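Local coordinates for protein alpha-rhamnosidase (Dictyoglomus thermophilum, PDB 6I60) that probably hydrolyses terminal non-reducing alpha-L-rhamnose residues from alpha-L-rhamnosides, as a glycoside hydrolase with an alpha-helical catalytic domain, at residues Asn489-Arg500 with Gly814-Met822; Ser553-Trp561 with Ser606-Cys614. One frame throughout, in Å; residues are numbered along the deposited sequence.

Interaction 1 of 2, residues Asn489-Arg500 with Gly814-Met822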
loop_
_atom_site.group_PDB
_atom_site.type_symbol
_atom_site.label_atom_id
_atom_site.label_comp_id
_atom_site.label_asym_id
_atom_site.label_seq_id
_atom_site.Cartn_x
_atom_site.Cartn_y
_atom_site.Cartn_z
ATOM N N ASN A 489 -6.612 -1.060 4.845
ATOM C CA ASN A 489 -6.932 -0.194 3.719
ATOM C C ASN A 489 -5.991 -0.416 2.540
ATOM O O ASN A 489 -5.659 0.526 1.817
ATOM C CB ASN A 489 -6.911 1.269 4.153
ATOM C CG ASN A 489 -8.180 1.676 4.864
ATOM O OD1 ASN A 489 -9.271 1.599 4.301
ATOM N ND2 ASN A 489 -8.046 2.105 6.114
ATOM N N LEU A 490 -5.556 -1.660 2.336
ATOM C CA LEU A 490 -4.703 -2.032 1.208
ATOM C C LEU A 490 -5.375 -3.205 0.499
ATOM O O LEU A 490 -5.138 -4.367 0.841
ATOM C CB LEU A 490 -3.291 -2.379 1.674
ATOM C CG LEU A 490 -2.404 -1.215 2.128
ATOM C CD1 LEU A 490 -1.021 -1.710 2.523
ATOM C CD2 LEU A 490 -2.304 -0.145 1.051
ATOM N N MET A 491 -6.217 -2.899 -0.481
ATOM C CA MET A 491 -6.926 -3.904 -1.272
ATOM C C MET A 491 -6.623 -3.658 -2.749
ATOM O O MET A 491 -7.515 -3.287 -3.517
ATOM C CB MET A 491 -8.433 -3.854 -0.992
ATOM C CG MET A 491 -8.804 -4.156 0.445
ATOM S SD MET A 491 -8.369 -5.841 0.904
ATOM C CE MET A 491 -9.054 -6.742 -0.477
ATOM N N SER A 492 -5.355 -3.844 -3.129
ATOM C CA SER A 492 -4.842 -3.543 -4.465
ATOM C C SER A 492 -4.866 -2.042 -4.743
ATOM O O SER A 492 -4.175 -1.561 -5.646
ATOM C CB SER A 492 -5.621 -4.307 -5.544
ATOM O OG SER A 492 -6.820 -3.634 -5.884
ATOM N N ILE A 493 -5.658 -1.299 -3.972
ATOM C CA ILE A 493 -5.660 0.164 -4.019
ATOM C C ILE A 493 -5.739 0.703 -2.604
ATOM O O ILE A 493 -6.363 0.105 -1.718
ATOM C CB ILE A 493 -6.839 0.717 -4.849
ATOM C CG1 ILE A 493 -8.166 0.133 -4.352
ATOM C CG2 ILE A 493 -6.638 0.433 -6.332
ATOM C CD1 ILE A 493 -9.384 0.904 -4.809
ATOM N N PRO A 494 -5.091 1.842 -2.357
ATOM C CA PRO A 494 -5.193 2.475 -1.032
ATOM C C PRO A 494 -6.586 3.050 -0.823
ATOM O O PRO A 494 -7.001 3.975 -1.526
ATOM C CB PRO A 494 -4.124 3.573 -1.078
ATOM C CG PRO A 494 -3.933 3.860 -2.530
ATOM C CD PRO A 494 -4.174 2.567 -3.254
ATOM N N THR A 495 -7.308 2.500 0.147
ATOM C CA THR A 495 -8.684 2.892 0.412
ATOM C C THR A 495 -8.779 3.778 1.653
ATOM O O THR A 495 -7.854 3.866 2.463
ATOM C CB THR A 495 -9.577 1.659 0.581
ATOM O OG1 THR A 495 -9.263 0.995 1.813
ATOM C CG2 THR A 495 -9.372 0.695 -0.577
ATOM N N ASP A 496 -9.926 4.448 1.782
ATOM C CA ASP A 496 -10.168 5.300 2.942
ATOM C C ASP A 496 -10.678 4.484 4.125
ATOM O O ASP A 496 -10.175 4.618 5.245
ATOM C CB ASP A 496 -11.159 6.412 2.581
ATOM C CG ASP A 496 -12.464 5.878 2.007
ATOM O OD1 ASP A 496 -12.448 4.795 1.384
ATOM O OD2 ASP A 496 -13.510 6.539 2.182
ATOM N N CYS A 497 -11.667 3.634 3.888
ATOM C CA CYS A 497 -12.253 2.765 4.894
ATOM C C CYS A 497 -12.523 1.414 4.254
ATOM O O CYS A 497 -12.613 1.312 3.027
ATOM C CB CYS A 497 -13.554 3.348 5.460
ATOM S SG CYS A 497 -14.775 3.805 4.212
ATOM N N PRO A 498 -12.632 0.355 5.053
ATOM C CA PRO A 498 -12.855 -0.969 4.468
ATOM C C PRO A 498 -14.164 -1.623 4.884
ATOM O O PRO A 498 -14.368 -2.810 4.608
ATOM C CB PRO A 498 -11.658 -1.762 4.997
ATOM C CG PRO A 498 -11.357 -1.104 6.365
ATOM C CD PRO A 498 -12.084 0.234 6.415
ATOM N N GLN A 499 -15.061 -0.882 5.536
ATOM C CA GLN A 499 -16.221 -1.496 6.170
ATOM C C GLN A 499 -17.560 -1.101 5.561
ATOM O O GLN A 499 -18.493 -1.907 5.596
ATOM C CB GLN A 499 -16.233 -1.176 7.674
ATOM C CG GLN A 499 -16.817 0.181 8.043
ATOM C CD GLN A 499 -15.829 1.316 7.855
ATOM O OE1 GLN A 499 -14.734 1.305 8.418
ATOM N NE2 GLN A 499 -16.212 2.303 7.055
ATOM N N ARG A 500 -17.687 0.096 4.993
ATOM C CA ARG A 500 -18.980 0.585 4.541
ATOM C C ARG A 500 -19.076 0.541 3.014
ATOM O O ARG A 500 -18.234 -0.050 2.327
ATOM C CB ARG A 500 -19.228 1.995 5.086
ATOM C CG ARG A 500 -18.282 3.059 4.558
ATOM C CD ARG A 500 -18.394 4.334 5.378
ATOM N NE ARG A 500 -17.601 5.428 4.824
ATOM C CZ ARG A 500 -17.201 6.486 5.524
ATOM N NH1 ARG A 500 -17.519 6.589 6.807
ATOM N NH2 ARG A 500 -16.483 7.438 4.947
ATOM N N GLY A 814 -23.436 8.007 8.702
ATOM C CA GLY A 814 -22.657 9.166 8.322
ATOM C C GLY A 814 -21.180 8.945 8.571
ATOM O O GLY A 814 -20.737 7.896 9.048
ATOM N N MET A 815 -20.397 9.970 8.240
ATOM C CA MET A 815 -18.943 9.875 8.313
ATOM C C MET A 815 -18.463 9.591 9.731
ATOM O O MET A 815 -17.901 10.471 10.389
ATOM C CB MET A 815 -18.304 11.159 7.787
ATOM C CG MET A 815 -17.906 11.089 6.328
ATOM S SD MET A 815 -17.177 12.625 5.742
ATOM C CE MET A 815 -16.429 13.253 7.242
ATOM N N ASN A 816 -18.670 8.358 10.202
ATOM C CA ASN A 816 -18.323 7.954 11.560
ATOM C C ASN A 816 -17.515 6.661 11.565
ATOM O O ASN A 816 -17.568 5.900 12.535
ATOM C CB ASN A 816 -19.577 7.778 12.421
ATOM C CG ASN A 816 -20.417 9.037 12.513
ATOM O OD1 ASN A 816 -19.913 10.151 12.365
ATOM N ND2 ASN A 816 -21.708 8.865 12.779
ATOM N N SER A 817 -16.772 6.391 10.494
ATOM C CA SER A 817 -16.084 5.112 10.376
ATOM C C SER A 817 -14.950 5.001 11.389
ATOM O O SER A 817 -14.335 5.996 11.784
ATOM C CB SER A 817 -15.535 4.923 8.965
ATOM O OG SER A 817 -14.506 3.947 8.952
ATOM N N HIS A 818 -14.671 3.763 11.802
ATOM C CA HIS A 818 -13.701 3.479 12.852
ATOM C C HIS A 818 -12.469 2.745 12.333
ATOM O O HIS A 818 -11.783 2.072 13.110
ATOM C CB HIS A 818 -14.360 2.673 13.970
ATOM C CG HIS A 818 -15.131 3.507 14.945
ATOM N ND1 HIS A 818 -14.950 3.417 16.308
ATOM C CD2 HIS A 818 -16.084 4.449 14.752
ATOM C CE1 HIS A 818 -15.760 4.268 16.914
ATOM N NE2 HIS A 818 -16.459 4.906 15.993
ATOM N N ASN A 819 -12.171 2.855 11.043
ATOM C CA ASN A 819 -10.985 2.225 10.476
ATOM C C ASN A 819 -10.483 3.064 9.302
ATOM O O ASN A 819 -10.410 2.618 8.159
ATOM C CB ASN A 819 -11.280 0.785 10.059
ATOM C CG ASN A 819 -10.018 -0.049 9.916
ATOM O OD1 ASN A 819 -8.905 0.475 9.949
ATOM N ND2 ASN A 819 -10.189 -1.357 9.756
ATOM N N HIS A 820 -10.119 4.308 9.583
ATOM C CA HIS A 820 -9.554 5.199 8.583
ATOM C C HIS A 820 -8.040 5.285 8.736
ATOM O O HIS A 820 -7.477 4.988 9.792
ATOM C CB HIS A 820 -10.172 6.594 8.681
ATOM C CG HIS A 820 -11.364 6.787 7.796
ATOM N ND1 HIS A 820 -12.434 5.918 7.793
ATOM C CD2 HIS A 820 -11.650 7.740 6.879
ATOM C CE1 HIS A 820 -13.332 6.335 6.917
ATOM N NE2 HIS A 820 -12.880 7.437 6.347
ATOM N N ILE A 821 -7.386 5.704 7.656
ATOM C CA ILE A 821 -5.930 5.750 7.595
ATOM C C ILE A 821 -5.392 7.152 7.348
ATOM O O ILE A 821 -4.170 7.353 7.434
ATOM C CB ILE A 821 -5.391 4.775 6.523
ATOM C CG1 ILE A 821 -3.894 4.503 6.707
ATOM C CG2 ILE A 821 -5.697 5.293 5.123
ATOM C CD1 ILE A 821 -3.479 4.291 8.145
ATOM N N MET A 822 -6.253 8.135 7.069
ATOM C CA MET A 822 -5.765 9.470 6.732
ATOM C C MET A 822 -5.010 10.103 7.895
ATOM O O MET A 822 -4.015 10.807 7.689
ATOM C CB MET A 822 -6.929 10.359 6.297
ATOM C CG MET A 822 -8.206 10.149 7.095
ATOM S SD MET A 822 -9.609 11.027 6.379
ATOM C CE MET A 822 -10.611 11.318 7.833
HETATM O O HOH W 1 -8.572 6.886 5.466
#
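The imidazole of H820 carries the carbonyl O of D496 over one face, 3.5 Å above the plane and centred on the ring. At its rim, near the ring plane, lie NH2 of R500 and OG of S817. The latter accepts from H820 ND1 at 3.1 Å, a bond that fixes the ring's rotation and so suits a histidine. The R500 guanidinium in turn has CE1 of H820 over one of its faces, the two planes being 63° apart, while NH1 of R500 lies 3.4 Å from CB of S817. The R500 side chain runs extended from CG to NE, long enough to take the charge to E805 and E502, its salt-bridge partners.

Both segments are loops of the six-hairpin glycosidase domain, an (alpha/alpha)6 barrel: one follows helix 473-488, the other precedes helix 826-835, and their meeting is buried.

Further along, ND2 of N489 donates to O of N819 at 3.2 Å, nearly straight (165°) but from above the carbonyl plane. The other end of this amide, OD1 of N489, accepts from OG1 of T495 at 2.6 Å on a lone pair, so the asparagine uses both its polar atoms. P498 lays CG 3.6 Å from ND2 of N819, the two side chains crossing at about a right angle. A water accepts from N of I821 and donates to O of D496, each at 2.8 Å.

Interaction 2 of 2, residues Ser553-Trp561 with Ser606-Cys614. With AE3 (2-(2-ethoxyethoxy)ethanol), chain H.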
loop_
_atom_site.group_PDB
_atom_site.type_symbol
_atom_site.label_atom_id
_atom_site.label_comp_id
_atom_site.label_asym_id
_atom_site.label_seq_id
_atom_site.Cartn_x
_atom_site.Cartn_y
_atom_site.Cartn_z
ATOM N N SER A 553 -16.801 9.325 -10.377
ATOM C CA SER A 553 -16.160 10.373 -11.164
ATOM C C SER A 553 -16.269 11.696 -10.415
ATOM O O SER A 553 -17.348 12.294 -10.350
ATOM C CB SER A 553 -16.794 10.470 -12.549
ATOM O OG SER A 553 -16.119 9.637 -13.476
ATOM N N ILE A 554 -15.158 12.152 -9.847
ATOM C CA ILE A 554 -15.094 13.446 -9.167
ATOM C C ILE A 554 -13.962 14.227 -9.826
ATOM O O ILE A 554 -12.796 14.139 -9.431
ATOM C CB ILE A 554 -14.891 13.309 -7.657
ATOM C CG1 ILE A 554 -16.159 12.760 -7.006
ATOM C CG2 ILE A 554 -14.573 14.659 -7.031
ATOM C CD1 ILE A 554 -16.060 11.318 -6.594
ATOM N N TYR A 555 -14.306 14.995 -10.858
ATOM C CA TYR A 555 -13.371 15.836 -11.580
ATOM C C TYR A 555 -13.834 17.287 -11.540
ATOM O O TYR A 555 -15.030 17.555 -11.694
ATOM C CB TYR A 555 -13.242 15.398 -13.045
ATOM C CG TYR A 555 -12.530 14.084 -13.276
ATOM C CD1 TYR A 555 -13.238 12.891 -13.346
ATOM C CD2 TYR A 555 -11.153 14.040 -13.456
ATOM C CE1 TYR A 555 -12.593 11.688 -13.574
ATOM C CE2 TYR A 555 -10.498 12.843 -13.684
ATOM C CZ TYR A 555 -11.222 11.670 -13.743
ATOM O OH TYR A 555 -10.575 10.476 -13.969
ATOM N N PRO A 556 -12.921 18.245 -11.330
ATOM C CA PRO A 556 -11.504 18.009 -11.042
ATOM C C PRO A 556 -11.263 17.700 -9.570
ATOM O O PRO A 556 -12.208 17.683 -8.782
ATOM C CB PRO A 556 -10.845 19.328 -11.434
ATOM C CG PRO A 556 -11.897 20.348 -11.185
ATOM C CD PRO A 556 -13.225 19.683 -11.449
ATOM N N GLY A 557 -10.009 17.470 -9.204
ATOM C CA GLY A 557 -9.661 17.064 -7.858
ATOM C C GLY A 557 -9.216 18.223 -6.986
ATOM O O GLY A 557 -8.746 19.248 -7.475
ATOM N N ASP A 558 -9.385 18.047 -5.680
ATOM C CA ASP A 558 -8.857 19.007 -4.725
ATOM C C ASP A 558 -7.331 19.002 -4.788
ATOM O O ASP A 558 -6.721 17.936 -4.912
ATOM C CB ASP A 558 -9.331 18.665 -3.309
ATOM C CG ASP A 558 -9.050 19.773 -2.306
ATOM O OD1 ASP A 558 -7.873 19.957 -1.927
ATOM O OD2 ASP A 558 -10.009 20.453 -1.887
ATOM N N PRO A 559 -6.689 20.171 -4.730
ATOM C CA PRO A 559 -5.216 20.189 -4.770
ATOM C C PRO A 559 -4.573 19.381 -3.655
ATOM O O PRO A 559 -3.536 18.745 -3.878
ATOM C CB PRO A 559 -4.885 21.683 -4.667
ATOM C CG PRO A 559 -6.097 22.372 -5.202
ATOM C CD PRO A 559 -7.263 21.527 -4.778
ATOM N N ALA A 560 -5.168 19.378 -2.458
ATOM C CA ALA A 560 -4.656 18.544 -1.376
ATOM C C ALA A 560 -4.857 17.061 -1.650
ATOM O O ALA A 560 -4.198 16.230 -1.016
ATOM C CB ALA A 560 -5.326 18.919 -0.054
ATOM N N TRP A 561 -5.752 16.715 -2.572
ATOM C CA TRP A 561 -6.011 15.333 -2.948
ATOM C C TRP A 561 -5.206 14.926 -4.179
ATOM O O TRP A 561 -4.490 13.920 -4.153
ATOM C CB TRP A 561 -7.512 15.137 -3.202
ATOM C CG TRP A 561 -8.279 14.627 -2.015
ATOM C CD1 TRP A 561 -9.044 13.499 -1.961
ATOM C CD2 TRP A 561 -8.362 15.229 -0.717
ATOM N NE1 TRP A 561 -9.595 13.358 -0.711
ATOM C CE2 TRP A 561 -9.191 14.407 0.073
ATOM C CE3 TRP A 561 -7.817 16.382 -0.144
ATOM C CZ2 TRP A 561 -9.486 14.699 1.402
ATOM C CZ3 TRP A 561 -8.110 16.670 1.175
ATOM C CH2 TRP A 561 -8.937 15.833 1.933
ATOM N N SER A 606 -8.284 29.542 -5.419
ATOM C CA SER A 606 -9.433 29.684 -4.538
ATOM C C SER A 606 -10.305 28.438 -4.511
ATOM O O SER A 606 -11.109 28.283 -3.586
ATOM C CB SER A 606 -10.272 30.891 -4.960
ATOM O OG SER A 606 -11.599 30.774 -4.481
ATOM N N PHE A 607 -10.168 27.552 -5.494
ATOM C CA PHE A 607 -10.993 26.354 -5.553
ATOM C C PHE A 607 -10.511 25.329 -4.536
ATOM O O PHE A 607 -9.315 25.030 -4.458
ATOM C CB PHE A 607 -10.974 25.749 -6.957
ATOM C CG PHE A 607 -11.528 24.350 -7.018
ATOM C CD1 PHE A 607 -10.707 23.275 -7.327
ATOM C CD2 PHE A 607 -12.870 24.107 -6.754
ATOM C CE1 PHE A 607 -11.215 21.987 -7.378
ATOM C CE2 PHE A 607 -13.382 22.821 -6.802
ATOM C CZ PHE A 607 -12.555 21.760 -7.115
ATOM N N TYR A 608 -11.449 24.795 -3.760
ATOM C CA TYR A 608 -11.171 23.712 -2.829
ATOM C C TYR A 608 -12.496 23.086 -2.426
ATOM O O TYR A 608 -13.526 23.762 -2.371
ATOM C CB TYR A 608 -10.407 24.199 -1.592
ATOM C CG TYR A 608 -11.279 24.843 -0.539
ATOM C CD1 TYR A 608 -11.658 26.174 -0.646
ATOM C CD2 TYR A 608 -11.720 24.123 0.566
ATOM C CE1 TYR A 608 -12.455 26.771 0.313
ATOM C CE2 TYR A 608 -12.519 24.711 1.531
ATOM C CZ TYR A 608 -12.882 26.037 1.400
ATOM O OH TYR A 608 -13.675 26.631 2.356
ATOM N N LYS A 609 -12.457 21.788 -2.152
ATOM C CA LYS A 609 -13.629 21.052 -1.697
ATOM C C LYS A 609 -13.497 20.541 -0.275
ATOM O O LYS A 609 -14.430 20.680 0.517
ATOM C CB LYS A 609 -13.906 19.872 -2.634
ATOM C CG LYS A 609 -14.206 20.282 -4.064
ATOM C CD LYS A 609 -14.406 19.070 -4.953
ATOM C CE LYS A 609 -13.074 18.485 -5.385
ATOM N NZ LYS A 609 -13.195 17.715 -6.653
ATOM N N TYR A 610 -12.348 19.966 0.072
ATOM C CA TYR A 610 -12.126 19.370 1.380
ATOM C C TYR A 610 -11.180 20.182 2.251
ATOM O O TYR A 610 -11.521 20.510 3.392
ATOM C CB TYR A 610 -11.591 17.940 1.213
ATOM C CG TYR A 610 -12.246 17.183 0.081
ATOM C CD1 TYR A 610 -11.499 16.718 -0.995
ATOM C CD2 TYR A 610 -13.614 16.939 0.084
ATOM C CE1 TYR A 610 -12.096 16.029 -2.033
ATOM C CE2 TYR A 610 -14.219 16.249 -0.951
ATOM C CZ TYR A 610 -13.455 15.798 -2.005
ATOM O OH TYR A 610 -14.053 15.114 -3.039
ATOM N N GLY A 611 -9.998 20.522 1.739
ATOM C CA GLY A 611 -9.041 21.268 2.539
ATOM C C GLY A 611 -8.586 20.464 3.739
ATOM O O GLY A 611 -8.392 19.246 3.665
ATOM N N ASP A 612 -8.414 21.151 4.868
ATOM C CA ASP A 612 -8.081 20.498 6.135
ATOM C C ASP A 612 -9.304 19.709 6.596
ATOM O O ASP A 612 -10.106 20.155 7.420
ATOM C CB ASP A 612 -7.645 21.523 7.174
ATOM C CG ASP A 612 -6.652 20.959 8.169
ATOM O OD1 ASP A 612 -6.063 19.893 7.891
ATOM O OD2 ASP A 612 -6.459 21.585 9.232
ATOM N N TRP A 613 -9.440 18.506 6.043
ATOM C CA TRP A 613 -10.614 17.676 6.281
ATOM C C TRP A 613 -10.657 17.187 7.725
ATOM O O TRP A 613 -9.668 16.660 8.246
ATOM C CB TRP A 613 -10.602 16.485 5.324
ATOM C CG TRP A 613 -11.932 15.833 5.098
ATOM C CD1 TRP A 613 -12.252 14.527 5.332
ATOM C CD2 TRP A 613 -13.113 16.445 4.566
ATOM N NE1 TRP A 613 -13.561 14.290 4.989
ATOM C CE2 TRP A 613 -14.111 15.452 4.515
ATOM C CE3 TRP A 613 -13.424 17.736 4.135
ATOM C CZ2 TRP A 613 -15.396 15.709 4.045
ATOM C CZ3 TRP A 613 -14.698 17.990 3.667
ATOM C CH2 TRP A 613 -15.669 16.982 3.625
ATOM N N CYS A 614 -11.811 17.373 8.368
ATOM C CA CYS A 614 -12.111 16.804 9.682
ATOM C C CYS A 614 -11.181 17.351 10.767
ATOM O O CYS A 614 -10.425 16.619 11.410
ATOM C CB CYS A 614 -12.065 15.274 9.635
ATOM S SG CYS A 614 -13.387 14.556 8.650
HETATM C C2 AE3 H . -14.709 12.168 -16.863
HETATM O O2 AE3 H . -14.953 13.554 -16.739
HETATM C C3 AE3 H . -16.323 13.893 -16.819
HETATM C C4 AE3 H . -16.440 15.387 -17.048
HETATM O O3 AE3 H . -15.649 16.063 -16.092
HETATM C C5 AE3 H . -15.819 17.467 -16.120
HETATM C C6 AE3 H . -15.146 18.076 -14.906
HETATM O O4 AE3 H . -15.547 19.433 -14.781
#
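D558 turns CG away from its own amide nitrogen (chi1 -169°), which carries the carboxylate to the amides of K609 and Y610, while K609, bent at chi3, folds its amine back to the carbonyl of P556. OD2 of D558 accepts two backbone amides: N of K609 at 2.8 Å, nearly along the C-O direction, and N of Y610 at 3.1 Å, from above the carboxylate plane (43° out of it). OD1 takes N of A560 at 2.8 Å through its anti lone pair, making D558 the N-cap of helix 559-562. Aspartate suits the post, its short chain serving helix and loop at once. The bond from NZ of K609 to O of P556 is modelled doubtfully short; the amine also has a salt bridge to D546, which accepts from the hydroxyl of Y610 as well.

Next to this loop, Y610 sets CD1 and CB over one face of W561, its own ring tilted to the indole rather than stacked on it. Its CB makes a CH-pi contact 3.8 Å from the centroid of the six-membered ring (27° off the normal), and its CD1 comes within 3.4 Å of CE2 of W561. CB of W613 meets the indole edge. G611, at a positive phi, turns the chain there, and its O sits near the same edge. A leucine in place of W561 would probably open a gap beside Y610 and leave that ring freer to tilt.

In this part of the helical barrel domain, one carboxylate thus joins a helix start to a loop through backbone N-H groups, which any residue except proline could supply at K609, Y610 and A560, whereas the acceptor is the side chain of D558 itself.

In the fold
From the N terminus the chain runs through largely beta-stranded domains before reaching the helical barrel domain. Helix 473-488 leads into 489-500, the first segment of interaction 1, whose partner 814-822 comes after a further 313 residues, just before helix 826-835; the contact therefore brings together early and late parts of the barrel domain. Interaction 2 is nested inside that great loop: 553-561, entering helix 559-562, meets 606-614 across 44 residues that are mostly helical, a local closure. The centres lie about 18 Å apart, yet the contacts touch, CE of M815 packing 3.6 Å from SG of C614 and 3.8 Å from NE1 of W613.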